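Local coordinates for glutathione-specific gamma-glutamylcyclotransferase (Saccharomyces cerevisiae S288c, PDB 5HWK), which cleaves glutathione into 5-oxo-L-proline and the dipeptide Cys-Gly, acting on glutathione but not on other gamma-glutamyl peptides, at residues A[7-12]-A[96-101]; A[33-38]-A[59-64]; A[121-126]-A[157-162]. All coordinates share one frame; numbering follows the deposited sequence.

Contact 1: residues A[7-12]-A[96-101]. With BEZ (benzoic acid), chain C.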
loop_
_atom_site.group_PDB
_atom_site.type_symbol
_atom_site.label_atom_id
_atom_site.label_comp_id
_atom_site.label_asym_id
_atom_site.label_seq_id
_atom_site.Cartn_x
_atom_site.Cartn_y
_atom_site.Cartn_z
ATOM N N GLY A 7 -10.659 6.946 -18.321
ATOM C CA GLY A 7 -10.877 6.419 -16.985
ATOM C C GLY A 7 -9.690 6.698 -16.087
ATOM O O GLY A 7 -8.836 7.532 -16.388
ATOM N N ILE A 8 -9.628 5.986 -14.981
ATOM C CA ILE A 8 -8.497 6.176 -14.096
ATOM C C ILE A 8 -8.012 4.826 -13.620
ATOM O O ILE A 8 -8.768 3.850 -13.518
ATOM C CB ILE A 8 -8.723 7.143 -12.910
ATOM C CG1 ILE A 8 -9.542 6.454 -11.841
ATOM C CG2 ILE A 8 -9.385 8.431 -13.360
ATOM C CD1 ILE A 8 -10.935 6.352 -12.197
ATOM N N TRP A 9 -6.726 4.784 -13.361
ATOM C CA TRP A 9 -6.083 3.643 -12.738
ATOM C C TRP A 9 -5.902 3.999 -11.280
ATOM O O TRP A 9 -5.449 5.085 -10.967
ATOM C CB TRP A 9 -4.718 3.407 -13.373
ATOM C CG TRP A 9 -4.892 2.860 -14.808
ATOM C CD1 TRP A 9 -4.918 3.578 -15.983
ATOM C CD2 TRP A 9 -5.068 1.480 -15.188
ATOM N NE1 TRP A 9 -5.093 2.729 -17.033
ATOM C CE2 TRP A 9 -5.174 1.440 -16.588
ATOM C CE3 TRP A 9 -5.130 0.282 -14.472
ATOM C CZ2 TRP A 9 -5.355 0.257 -17.280
ATOM C CZ3 TRP A 9 -5.291 -0.893 -15.164
ATOM C CH2 TRP A 9 -5.395 -0.896 -16.560
ATOM N N VAL A 10 -6.303 3.077 -10.414
ATOM C CA VAL A 10 -6.235 3.287 -8.966
ATOM C C VAL A 10 -5.331 2.215 -8.381
ATOM O O VAL A 10 -5.589 1.026 -8.570
ATOM C CB VAL A 10 -7.640 3.174 -8.348
ATOM C CG1 VAL A 10 -7.582 3.308 -6.796
ATOM C CG2 VAL A 10 -8.570 4.202 -8.930
ATOM N N LEU A 11 -4.326 2.625 -7.595
ATOM C CA LEU A 11 -3.465 1.669 -6.917
ATOM C C LEU A 11 -4.163 1.157 -5.676
ATOM O O LEU A 11 -4.834 1.918 -4.978
ATOM C CB LEU A 11 -2.206 2.380 -6.428
ATOM C CG LEU A 11 -1.190 2.858 -7.443
ATOM C CD1 LEU A 11 -0.008 3.510 -6.693
ATOM C CD2 LEU A 11 -0.778 1.678 -8.257
ATOM N N GLY A 12 -4.045 -0.143 -5.449
ATOM C CA GLY A 12 -4.438 -0.695 -4.156
ATOM C C GLY A 12 -3.256 -1.345 -3.467
ATOM O O GLY A 12 -2.564 -2.178 -4.062
ATOM N N VAL A 96 -3.311 -2.790 -9.322
ATOM C CA VAL A 96 -3.815 -1.583 -9.954
ATOM C C VAL A 96 -5.123 -1.921 -10.663
ATOM O O VAL A 96 -5.221 -2.941 -11.362
ATOM C CB VAL A 96 -2.750 -0.883 -10.813
ATOM C CG1 VAL A 96 -2.473 -1.647 -12.056
ATOM C CG2 VAL A 96 -3.199 0.542 -11.139
ATOM N N TYR A 97 -6.140 -1.102 -10.424
ATOM C CA TYR A 97 -7.469 -1.279 -10.994
ATOM C C TYR A 97 -7.694 -0.223 -12.041
ATOM O O TYR A 97 -7.234 0.902 -11.904
ATOM C CB TYR A 97 -8.523 -1.006 -9.906
ATOM C CG TYR A 97 -8.577 -2.069 -8.847
ATOM C CD1 TYR A 97 -9.221 -3.274 -9.107
ATOM C CD2 TYR A 97 -7.977 -1.902 -7.588
ATOM C CE1 TYR A 97 -9.283 -4.262 -8.177
ATOM C CE2 TYR A 97 -8.033 -2.912 -6.625
ATOM C CZ TYR A 97 -8.706 -4.073 -6.936
ATOM O OH TYR A 97 -8.766 -5.082 -6.014
ATOM N N TYR A 98 -8.443 -0.574 -13.082
ATOM C CA TYR A 98 -8.927 0.447 -14.005
ATOM C C TYR A 98 -10.409 0.662 -13.779
ATOM O O TYR A 98 -11.195 -0.300 -13.741
ATOM C CB TYR A 98 -8.745 0.016 -15.457
ATOM C CG TYR A 98 -9.204 1.077 -16.467
ATOM C CD1 TYR A 98 -8.479 2.251 -16.654
ATOM C CD2 TYR A 98 -10.400 0.932 -17.167
ATOM C CE1 TYR A 98 -8.883 3.213 -17.555
ATOM C CE2 TYR A 98 -10.798 1.881 -18.104
ATOM C CZ TYR A 98 -10.036 3.004 -18.280
ATOM O OH TYR A 98 -10.420 3.987 -19.162
ATOM N N ILE A 99 -10.785 1.920 -13.653
ATOM C CA ILE A 99 -12.165 2.351 -13.460
ATOM C C ILE A 99 -12.577 3.108 -14.713
ATOM O O ILE A 99 -11.987 4.146 -15.019
ATOM C CB ILE A 99 -12.309 3.243 -12.210
ATOM C CG1 ILE A 99 -11.592 2.651 -10.975
ATOM C CG2 ILE A 99 -13.784 3.590 -11.965
ATOM C CD1 ILE A 99 -12.077 1.305 -10.560
ATOM N N PRO A 100 -13.573 2.640 -15.452
ATOM C CA PRO A 100 -13.981 3.331 -16.707
ATOM C C PRO A 100 -14.520 4.721 -16.432
ATOM O O PRO A 100 -14.903 5.046 -15.290
ATOM C CB PRO A 100 -15.074 2.424 -17.290
ATOM C CG PRO A 100 -15.462 1.465 -16.172
ATOM C CD PRO A 100 -14.321 1.399 -15.184
ATOM N N PRO A 101 -14.483 5.589 -17.445
ATOM C CA PRO A 101 -14.966 6.972 -17.291
ATOM C C PRO A 101 -16.336 7.083 -16.648
ATOM O O PRO A 101 -16.575 8.010 -15.862
ATOM C CB PRO A 101 -15.019 7.489 -18.743
ATOM C CG PRO A 101 -14.092 6.626 -19.509
ATOM C CD PRO A 101 -14.026 5.285 -18.814
HETATM C C BEZ C . -5.565 0.817 -0.480
HETATM O O1 BEZ C . -5.819 -0.356 -0.522
HETATM O O2 BEZ C . -4.730 1.232 -1.291
HETATM C C1 BEZ C . -6.162 1.707 0.564
HETATM C C2 BEZ C . -5.636 2.977 0.703
HETATM C C3 BEZ C . -6.116 3.823 1.709
HETATM C C4 BEZ C . -7.175 3.431 2.510
HETATM C C5 BEZ C . -7.720 2.170 2.326
HETATM C C6 BEZ C . -7.230 1.284 1.371
#
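Y98 lies across W9 and runs on to G7. Its CB stands over the W9 six-membered ring, 3.5 Å from the centroid and 10° off the ring normal, a CH-pi contact. CG, anti to the backbone N (chi1 -178°), still lies beside W9 CZ2 and CE2, and CD1 stays over the same indole, displaced toward the rim, 3.4 Å from W9 NE1. The Y98 ring and the W9 five-membered ring are inclined at 52°, an oblique aromatic pair. Further out, CE1 and then CZ pass G7 CA, CE1 at 3.8 Å, and the tip OH accepts a weak bond from G7 N at 3.1 Å. A side chain at G7 would collide with this hydroxyl and with I99 O.

Beneath these groups the segments pair as antiparallel strands, with I8-I99 and V10-Y97 hydrogen-bonded: I99 N reaches I8 O at 2.8 Å and V10 N reaches Y97 O at 2.8 Å. The far edge of strand 8-12 bonds through W9 and L11 to S159 of strand 154-163, consistent with the closed barrel of gamma-glutamylcyclotransferases. V10, L11 and G12 begin the substrate-binding run assigned by similarity, and G12 CA approaches the benzoic acid O2 at 3.5 Å.

On the W9 face, L11 CD2 packs against V96 CG2 at 3.9 Å. On the other, the Y97 OH is hydrogen-bonded to L16 O and R27 NE.

Contact 2: residues A[33-38]-A[59-64]; sequences HGFARR and LIPYED
A36 and I60 exchange both of their backbone bonds: A36 N donates to I60 O at 2.9 Å, and I60 N returns to A36 O at 2.8 Å. One step along, Y62 N donates to G34 O at 3.0 Å. Three N-H groups and three carbonyls are thus paired across the contact, while F35 O is hydrogen-bonded outside it, to T92 OG1. The positive phi of G34, 100°, would press a CB against the carbonyl O of H33.

The two arginines are satisfied in different ways. R38 folds back at chi2 (-66°), and its NH1 gives a bond to R37 O at 2.9 Å; that oxygen lies in the guanidinium plane, although the donor stands well above the carbonyl plane. Its NE goes to N74 OD1, while Y220 meets the group in a cation-pi contact. R37, on the face shared with F35 and L59, donates from NH1 to the carbonyls of Y13 and I93 and forms a salt bridge through NH2 with D218, so its charge is probably well compensated in a buried setting.

Apolar atoms fill in beside these polar groups. F35 CE2 meets P61 CB at 3.6 Å, and the F35 and L59 side chains cross at about a right angle. I60, which shares its face with A36, brings CD1 to 3.8 Å from R38 CG, these two side chains also crossing at about a right angle.

P61, paired with F35, is the last strand residue and also the N-cap of helix 62-65, its O accepting from D64 N at 2.9 Å. The whole is an antiparallel strand pair running directly into a helix, part of a small three-stranded sheet whose L59 side chain borders Y13 of the substrate site assigned by similarity.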
loop_
_atom_site.group_PDB
_atom_site.type_symbol
_atom_site.label_atom_id
_atom_site.label_comp_id
_atom_site.label_asym_id
_atom_site.label_seq_id
_atom_site.Cartn_x
_atom_site.Cartn_y
_atom_site.Cartn_z
ATOM N N HIS A 33 6.790 0.446 -7.759
ATOM C CA HIS A 33 8.080 1.010 -7.395
ATOM C C HIS A 33 7.914 2.411 -6.843
ATOM O O HIS A 33 6.960 3.117 -7.181
ATOM C CB HIS A 33 8.979 1.058 -8.624
ATOM C CG HIS A 33 9.455 -0.284 -9.047
ATOM N ND1 HIS A 33 10.689 -0.782 -8.696
ATOM C CD2 HIS A 33 8.857 -1.245 -9.792
ATOM C CE1 HIS A 33 10.838 -1.987 -9.222
ATOM N NE2 HIS A 33 9.739 -2.292 -9.886
ATOM N N GLY A 34 8.824 2.794 -5.945
ATOM C CA GLY A 34 8.899 4.156 -5.482
ATOM C C GLY A 34 8.261 4.423 -4.128
ATOM O O GLY A 34 8.291 5.577 -3.673
ATOM N N PHE A 35 7.669 3.411 -3.472
ATOM C CA PHE A 35 6.963 3.573 -2.202
ATOM C C PHE A 35 7.292 2.380 -1.327
ATOM O O PHE A 35 7.508 1.267 -1.825
ATOM C CB PHE A 35 5.447 3.592 -2.439
ATOM C CG PHE A 35 4.953 4.799 -3.215
ATOM C CD1 PHE A 35 4.910 4.804 -4.615
ATOM C CD2 PHE A 35 4.538 5.945 -2.535
ATOM C CE1 PHE A 35 4.467 5.923 -5.296
ATOM C CE2 PHE A 35 4.098 7.075 -3.235
ATOM C CZ PHE A 35 4.053 7.059 -4.599
ATOM N N ALA A 36 7.309 2.602 -0.017
ATOM C CA ALA A 36 7.322 1.517 0.951
ATOM C C ALA A 36 5.973 1.499 1.664
ATOM O O ALA A 36 5.437 2.551 2.016
ATOM C CB ALA A 36 8.377 1.792 2.029
ATOM N N ARG A 37 5.458 0.310 1.961
ATOM C CA ARG A 37 4.192 0.187 2.695
ATOM C C ARG A 37 4.497 -0.125 4.166
ATOM O O ARG A 37 5.309 -1.011 4.448
ATOM C CB ARG A 37 3.333 -0.932 2.118
ATOM C CG ARG A 37 2.084 -1.261 2.937
ATOM C CD ARG A 37 1.200 -2.308 2.292
ATOM N NE ARG A 37 1.988 -3.466 1.945
ATOM C CZ ARG A 37 1.850 -4.128 0.802
ATOM N NH1 ARG A 37 0.812 -3.872 -0.013
ATOM N NH2 ARG A 37 2.718 -5.076 0.472
ATOM N N ARG A 38 3.906 0.646 5.080
ATOM C CA ARG A 38 4.149 0.440 6.504
ATOM C C ARG A 38 2.823 0.573 7.230
ATOM O O ARG A 38 1.945 1.338 6.830
ATOM C CB ARG A 38 5.133 1.508 7.063
ATOM C CG ARG A 38 6.592 1.360 6.599
ATOM C CD ARG A 38 7.193 0.089 7.150
ATOM N NE ARG A 38 8.600 -0.128 6.827
ATOM C CZ ARG A 38 9.043 -0.772 5.750
ATOM N NH1 ARG A 38 8.190 -1.199 4.813
ATOM N NH2 ARG A 38 10.355 -0.961 5.599
ATOM N N LEU A 59 1.356 4.206 2.461
ATOM C CA LEU A 59 2.529 4.127 1.602
ATOM C C LEU A 59 3.355 5.370 1.854
ATOM O O LEU A 59 2.809 6.467 1.996
ATOM C CB LEU A 59 2.119 4.226 0.142
ATOM C CG LEU A 59 1.565 3.030 -0.532
ATOM C CD1 LEU A 59 1.386 3.402 -2.050
ATOM C CD2 LEU A 59 2.470 1.834 -0.356
ATOM N N ILE A 60 4.666 5.214 1.885
ATOM C CA ILE A 60 5.553 6.345 2.080
ATOM C C ILE A 60 6.415 6.471 0.834
ATOM O O ILE A 60 7.070 5.502 0.423
ATOM C CB ILE A 60 6.408 6.151 3.331
ATOM C CG1 ILE A 60 5.467 5.803 4.475
ATOM C CG2 ILE A 60 7.193 7.404 3.584
ATOM C CD1 ILE A 60 6.104 4.950 5.407
ATOM N N PRO A 61 6.419 7.622 0.176
ATOM C CA PRO A 61 7.215 7.751 -1.042
ATOM C C PRO A 61 8.688 7.874 -0.731
ATOM O O PRO A 61 9.095 8.365 0.326
ATOM C CB PRO A 61 6.707 9.045 -1.679
ATOM C CG PRO A 61 6.195 9.819 -0.549
ATOM C CD PRO A 61 5.600 8.821 0.427
ATOM N N TYR A 62 9.477 7.481 -1.734
ATOM C CA TYR A 62 10.935 7.558 -1.654
ATOM C C TYR A 62 11.404 8.934 -1.175
ATOM O O TYR A 62 12.282 9.037 -0.313
ATOM C CB TYR A 62 11.542 7.261 -3.035
ATOM C CG TYR A 62 13.038 7.421 -3.108
ATOM C CD1 TYR A 62 13.897 6.412 -2.682
ATOM C CD2 TYR A 62 13.591 8.582 -3.607
ATOM C CE1 TYR A 62 15.258 6.554 -2.731
ATOM C CE2 TYR A 62 14.961 8.745 -3.666
ATOM C CZ TYR A 62 15.797 7.731 -3.242
ATOM O OH TYR A 62 17.164 7.911 -3.343
ATOM N N GLU A 63 10.837 10.008 -1.735
ATOM C CA GLU A 63 11.324 11.344 -1.404
ATOM C C GLU A 63 11.099 11.687 0.066
ATOM O O GLU A 63 11.865 12.469 0.646
ATOM C CB GLU A 63 10.686 12.387 -2.319
ATOM N N ASP A 64 10.106 11.072 0.708
ATOM C CA ASP A 64 9.953 11.270 2.143
ATOM C C ASP A 64 10.887 10.373 2.936
ATOM O O ASP A 64 11.370 10.769 4.006
ATOM C CB ASP A 64 8.515 10.977 2.558
ATOM C CG ASP A 64 7.584 12.106 2.219
ATOM O OD1 ASP A 64 8.088 13.184 1.863
ATOM O OD2 ASP A 64 6.355 11.927 2.290
#

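Contact 3: residues A[121-126]-A[157-162]; sequences LHEVEV and LTSVYI. With BEZ (benzoic acid), chain C.
L121 sets its CD1 over the centre of the Y161 ring, 3.8 Å from the centroid and only 12° off the normal, a CH-pi contact. Its CB comes nearer the rim, 3.7 Å from Y161 CE1, and the two side chains cross at an oblique angle. At the tip, Y161 OH is hydrogen-bonded to V107 O. Replacing Y161 by an alanine would probably leave L121 CD1 without the face it rests on and V107 O without that hydroxyl.

V124 and T158 lie side by side and point the same way. T158 OG1 sits between its own N and carbonyl carbon (chi1 67°), from where it gives V124 O a second bond at 3.3 Å, above the carbonyl plane; T158 N takes the same oxygen at 2.8 Å. V126 crosses T158 at about a right angle, CG1 to CG2 at 3.6 Å. The H122 and I162 side chains also cross nearly perpendicularly, CD2 to CB at 4.0 Å. E123 OE2 receives S159 OG through its anti lone pair at 2.6 Å, a bond belonging to one of two serine conformers and therefore doubtful as a permanent one.

Y161 CB also touches benzoic acid C3 at 3.6 Å, and Y161 O is hydrogen-bonded to Y13 OH. Strand 154-163 finishes beside the ligand pocket through Y161, alongside the start of strand 119-129, consistent with the barrel-like sheet of gamma-glutamylcyclotransferases.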
loop_
_atom_site.group_PDB
_atom_site.type_symbol
_atom_site.label_atom_id
_atom_site.label_comp_id
_atom_site.label_asym_id
_atom_site.label_seq_id
_atom_site.Cartn_x
_atom_site.Cartn_y
_atom_site.Cartn_z
ATOM N N LEU A 121 -6.130 11.861 -1.276
ATOM C CA LEU A 121 -6.095 11.285 -2.608
ATOM C C LEU A 121 -4.997 11.995 -3.391
ATOM O O LEU A 121 -4.954 13.232 -3.412
ATOM C CB LEU A 121 -7.439 11.538 -3.266
ATOM C CG LEU A 121 -7.576 11.012 -4.682
ATOM C CD1 LEU A 121 -7.384 9.509 -4.771
ATOM C CD2 LEU A 121 -8.948 11.439 -5.208
ATOM N N HIS A 122 -4.124 11.208 -4.033
ATOM C CA HIS A 122 -3.000 11.728 -4.789
ATOM C C HIS A 122 -2.987 11.120 -6.180
ATOM O O HIS A 122 -3.436 10.009 -6.405
ATOM C CB HIS A 122 -1.693 11.428 -4.116
ATOM C CG HIS A 122 -1.597 12.025 -2.752
ATOM N ND1 HIS A 122 -0.939 13.209 -2.509
ATOM C CD2 HIS A 122 -2.142 11.644 -1.575
ATOM C CE1 HIS A 122 -1.028 13.500 -1.224
ATOM N NE2 HIS A 122 -1.768 12.575 -0.641
ATOM N N GLU A 123 -2.489 11.892 -7.142
ATOM C CA GLU A 123 -2.275 11.384 -8.477
ATOM C C GLU A 123 -0.775 11.355 -8.725
ATOM O O GLU A 123 -0.080 12.379 -8.521
ATOM C CB GLU A 123 -2.955 12.304 -9.495
ATOM C CG GLU A 123 -4.432 12.031 -9.718
ATOM C CD GLU A 123 -5.320 12.222 -8.495
ATOM O OE1 GLU A 123 -5.237 13.276 -7.816
ATOM O OE2 GLU A 123 -6.115 11.296 -8.196
ATOM N N VAL A 124 -0.273 10.201 -9.152
ATOM C CA VAL A 124 1.155 9.977 -9.268
ATOM C C VAL A 124 1.437 9.130 -10.490
ATOM O O VAL A 124 0.635 8.289 -10.871
ATOM C CB VAL A 124 1.776 9.391 -7.990
ATOM C CG1 VAL A 124 1.228 7.989 -7.703
ATOM C CG2 VAL A 124 3.293 9.433 -8.080
ATOM N N GLU A 125 2.573 9.379 -11.120
ATOM C CA GLU A 125 3.056 8.532 -12.209
ATOM C C GLU A 125 3.942 7.453 -11.603
ATOM O O GLU A 125 4.909 7.774 -10.906
ATOM C CB GLU A 125 3.880 9.361 -13.202
ATOM C CG GLU A 125 3.033 10.167 -14.176
ATOM C CD GLU A 125 3.862 11.064 -15.104
ATOM O OE1 GLU A 125 5.027 11.340 -14.796
ATOM O OE2 GLU A 125 3.349 11.501 -16.148
ATOM N N VAL A 126 3.610 6.180 -11.824
ATOM C CA VAL A 126 4.309 5.097 -11.148
ATOM C C VAL A 126 4.861 4.060 -12.117
ATOM O O VAL A 126 4.226 3.710 -13.120
ATOM C CB VAL A 126 3.426 4.443 -10.062
ATOM C CG1 VAL A 126 2.230 3.778 -10.655
ATOM C CG2 VAL A 126 4.237 3.482 -9.255
ATOM N N LEU A 157 0.061 6.764 -15.039
ATOM C CA LEU A 157 -0.609 7.763 -14.196
ATOM C C LEU A 157 -1.712 7.072 -13.378
ATOM O O LEU A 157 -2.617 6.439 -13.946
ATOM C CB LEU A 157 -1.173 8.926 -15.020
ATOM C CG LEU A 157 -1.988 9.939 -14.209
ATOM C CD1 LEU A 157 -1.118 10.646 -13.159
ATOM C CD2 LEU A 157 -2.693 10.962 -15.088
ATOM N N THR A 158 -1.613 7.163 -12.045
ATOM C CA THR A 158 -2.515 6.446 -11.143
ATOM C C THR A 158 -2.966 7.359 -10.014
ATOM O O THR A 158 -2.280 8.300 -9.635
ATOM C CB THR A 158 -1.839 5.212 -10.492
ATOM O OG1 THR A 158 -0.787 5.628 -9.597
ATOM C CG2 THR A 158 -1.282 4.262 -11.497
ATOM N N SER A 159 -4.130 7.050 -9.464
ATOM C CA SER A 159 -4.609 7.656 -8.236
ATOM C C SER A 159 -4.362 6.693 -7.093
ATOM O O SER A 159 -4.394 5.482 -7.281
ATOM C CB SER A 159 -6.109 7.945 -8.333
ATOM O OG SER A 159 -6.340 8.995 -9.272
ATOM N N VAL A 160 -4.050 7.245 -5.929
ATOM C CA VAL A 160 -3.780 6.410 -4.754
ATOM C C VAL A 160 -4.188 7.205 -3.529
ATOM O O VAL A 160 -4.001 8.410 -3.466
ATOM C CB VAL A 160 -2.270 6.042 -4.759
ATOM C CG1 VAL A 160 -1.377 7.298 -4.679
ATOM C CG2 VAL A 160 -1.912 5.045 -3.619
ATOM N N TYR A 161 -4.705 6.508 -2.502
ATOM C CA TYR A 161 -4.994 7.132 -1.202
ATOM C C TYR A 161 -3.857 6.845 -0.248
ATOM O O TYR A 161 -3.507 5.683 -0.047
ATOM C CB TYR A 161 -6.291 6.551 -0.625
ATOM C CG TYR A 161 -7.556 7.172 -1.147
ATOM C CD1 TYR A 161 -7.974 8.436 -0.706
ATOM C CD2 TYR A 161 -8.299 6.545 -2.147
ATOM C CE1 TYR A 161 -9.170 9.003 -1.161
ATOM C CE2 TYR A 161 -9.486 7.105 -2.612
ATOM C CZ TYR A 161 -9.885 8.366 -2.152
ATOM O OH TYR A 161 -11.068 8.937 -2.546
ATOM N N ILE A 162 -3.322 7.897 0.369
ATOM C CA ILE A 162 -2.134 7.825 1.204
ATOM C C ILE A 162 -2.397 8.559 2.499
ATOM O O ILE A 162 -2.987 9.638 2.486
ATOM C CB ILE A 162 -0.926 8.508 0.506
ATOM C CG1 ILE A 162 -0.566 7.688 -0.737
ATOM C CG2 ILE A 162 0.265 8.642 1.489
ATOM C CD1 ILE A 162 0.615 8.208 -1.516
HETATM C C BEZ C . -5.565 0.817 -0.480
HETATM O O1 BEZ C . -5.819 -0.356 -0.522
HETATM O O2 BEZ C . -4.730 1.232 -1.291
HETATM C C1 BEZ C . -6.162 1.707 0.564
HETATM C C2 BEZ C . -5.636 2.977 0.703
HETATM C C3 BEZ C . -6.116 3.823 1.709
HETATM C C4 BEZ C . -7.175 3.431 2.510
HETATM C C5 BEZ C . -7.720 2.170 2.326
HETATM C C6 BEZ C . -7.230 1.284 1.371
#

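In the fold
All three contacts are antiparallel strand pairs, but only contacts 1 and 3 belong to the main sheet. They join directly: strand 8-12 has its contact 1 partner along one edge and strand 154-163 of contact 3 along the other, and both contacts reach the benzoic acid. Contact 2 lies in the smaller sheet, about 20 Å from contact 1 and 12 Å from contact 3 between centres, and meets contact 3 by packing, L59 and F35 against V160 and I162. It is the buried one, its arginines matched by polar partners. Contacts 1 and 3 are partly buried; contact 1 adds an aromatic pair to its backbone bonds, whereas contact 3 carries exposed glutamates.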